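Lem22 (Legionella pneumophila subsp. pneumophila ATCC 43290, PDB 5WD9) is a bacterial effector of undetermined activity, built as a small three-helix protein and probably acting on the host by binding other proteins. Local coordinates at residues 31-36 and 77-82. Residues are numbered along the deposited sequence; the frame is centred on the assembly and turned at random. Where two conformers were deposited one is given.
Sequences QLKFLE and LKDKCR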
# COMPACT_ATOMS: atom_id res chain seq x y z
N GLN A 31 -3.32 13.48 4.61
CA GLN A 31 -3.57 12.47 3.59
C GLN A 31 -2.27 11.91 3.07
O GLN A 31 -2.12 10.70 2.93
CB GLN A 31 -4.36 13.12 2.46
CG GLN A 31 -4.73 12.15 1.37
CD GLN A 31 -5.44 12.81 0.21
OE1 GLN A 31 -5.69 14.01 0.22
NE2 GLN A 31 -5.77 12.01 -0.80
N LEU A 32 -1.30 12.80 2.79
CA LEU A 32 -0.03 12.35 2.26
C LEU A 32 0.69 11.43 3.23
O LEU A 32 1.29 10.44 2.80
CB LEU A 32 0.86 13.54 1.89
CG LEU A 32 2.16 13.13 1.19
CD1 LEU A 32 1.89 12.34 -0.10
CD2 LEU A 32 3.04 14.34 0.92
N LYS A 33 0.63 11.73 4.53
CA LYS A 33 1.34 10.88 5.47
C LYS A 33 0.78 9.46 5.45
O LYS A 33 1.55 8.50 5.46
CB LYS A 33 1.26 11.48 6.88
CG LYS A 33 2.07 10.69 7.89
CD LYS A 33 3.55 11.07 7.84
CE LYS A 33 4.44 9.84 7.68
NZ LYS A 33 4.24 9.13 6.38
N PHE A 34 -0.54 9.31 5.41
CA PHE A 34 -1.13 7.97 5.37
C PHE A 34 -0.77 7.26 4.07
O PHE A 34 -0.44 6.06 4.07
CB PHE A 34 -2.65 8.05 5.52
CG PHE A 34 -3.10 8.42 6.89
CD1 PHE A 34 -2.76 7.63 7.99
CD2 PHE A 34 -3.87 9.56 7.11
CE1 PHE A 34 -3.18 7.96 9.26
CE2 PHE A 34 -4.29 9.89 8.38
CZ PHE A 34 -3.95 9.09 9.45
N LEU A 35 -0.84 7.97 2.94
CA LEU A 35 -0.50 7.35 1.66
C LEU A 35 0.97 6.97 1.60
O LEU A 35 1.31 5.90 1.08
CB LEU A 35 -0.88 8.30 0.52
CG LEU A 35 -2.40 8.53 0.40
CD1 LEU A 35 -2.66 9.64 -0.60
CD2 LEU A 35 -3.10 7.25 -0.03
N GLU A 36 1.85 7.82 2.13
CA GLU A 36 3.26 7.48 2.14
C GLU A 36 3.53 6.31 3.06
O GLU A 36 4.43 5.51 2.78
CB GLU A 36 4.11 8.70 2.51
CG GLU A 36 4.26 9.70 1.36
CD GLU A 36 4.97 9.16 0.11
OE1 GLU A 36 5.47 8.00 0.10
OE2 GLU A 36 5.03 9.89 -0.90
N LEU A 77 -3.88 7.90 -5.75
CA LEU A 77 -4.20 8.84 -4.68
C LEU A 77 -2.98 9.66 -4.27
O LEU A 77 -3.09 10.86 -4.02
CB LEU A 77 -4.74 8.11 -3.46
CG LEU A 77 -6.07 7.37 -3.66
CD1 LEU A 77 -6.31 6.45 -2.48
CD2 LEU A 77 -7.21 8.34 -3.79
N LYS A 78 -1.81 9.01 -4.17
CA LYS A 78 -0.59 9.70 -3.78
C LYS A 78 -0.22 10.76 -4.81
O LYS A 78 0.18 11.87 -4.45
CB LYS A 78 0.53 8.68 -3.61
CG LYS A 78 1.79 9.24 -2.95
CD LYS A 78 2.78 8.12 -2.64
CE LYS A 78 3.25 7.43 -3.91
NZ LYS A 78 4.31 8.23 -4.59
N ASP A 79 -0.37 10.42 -6.09
CA ASP A 79 -0.02 11.38 -7.12
C ASP A 79 -0.95 12.59 -7.06
O ASP A 79 -0.49 13.73 -7.14
CB ASP A 79 -0.14 10.68 -8.47
CG ASP A 79 0.30 11.55 -9.61
OD1 ASP A 79 1.51 11.86 -9.66
OD2 ASP A 79 -0.55 11.87 -10.46
N LYS A 80 -2.25 12.35 -6.91
CA LYS A 80 -3.19 13.47 -6.83
C LYS A 80 -2.90 14.33 -5.61
O LYS A 80 -2.91 15.56 -5.69
CB LYS A 80 -4.62 12.93 -6.78
CG LYS A 80 -5.04 12.17 -8.02
CD LYS A 80 -5.41 13.11 -9.15
CE LYS A 80 -5.16 12.47 -10.50
NZ LYS A 80 -5.32 13.47 -11.59
N CYS A 81 -2.64 13.70 -4.46
CA CYS A 81 -2.33 14.44 -3.26
C CYS A 81 -1.09 15.31 -3.43
O CYS A 81 -1.10 16.50 -3.14
CB CYS A 81 -2.14 13.45 -2.12
SG CYS A 81 -1.91 14.22 -0.54
N ARG A 82 0.01 14.71 -3.92
CA ARG A 82 1.24 15.47 -4.09
C ARG A 82 1.08 16.59 -5.11
O ARG A 82 1.63 17.68 -4.94
CB ARG A 82 2.37 14.53 -4.50
CG ARG A 82 2.93 13.67 -3.39
CD ARG A 82 4.29 13.12 -3.78
NE ARG A 82 4.94 12.42 -2.67
CZ ARG A 82 5.64 13.02 -1.71
NH1 ARG A 82 5.78 14.34 -1.70
NH2 ARG A 82 6.19 12.30 -0.74
O HOH W 1 6.73 9.10 -3.03
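Leu32 lays its CD2 methyl off-centre over one face of the Arg82 guanidinium, while Glu36 OE2 approaches the edge of the group in the guanidinium plane. That single carboxylate oxygen takes two hydrogen bonds of one salt bridge: from Arg82 NH2 to Glu36 OE2 at 2.7 Å, and a weak, more bent one from Arg82 NE to the same OE2 at 3.1 Å. The carboxylate and guanidinium planes are 59° apart, and the arginine nitrogen NH2 meets OE2 from above the carboxylate plane. A water bonded to both Glu36 OE2 and Lys78 NZ adds a third donor to this oxygen and ties in the lysine, whose methylene CD lies 3.4 Å from OE2. Two nearby positive charges would probably favour the ionised carboxylate. Deeper in, Cys81 SG, swung anti to its own backbone nitrogen (chi1 -174°), rests 3.7 Å from Leu32 CB, with the extended side chain of Gln31 running alongside the sulfur. Leu35 crosses Leu77 at about a right angle, Leu35 CD1 and CD2 each 3.9 Å from Leu77 CB. Leu35 and Cys81 are buried between the Glu36-Arg82 salt bridge and the Gln31 side chain. The contact joins helices 28-52 and 58-87, which run roughly antiparallel here, their local axes 9.7 Å apart at 149°; helix 4-24 completes the three-helix bundle, its Ala22 touching Leu35 and its Ile19 touching Leu77.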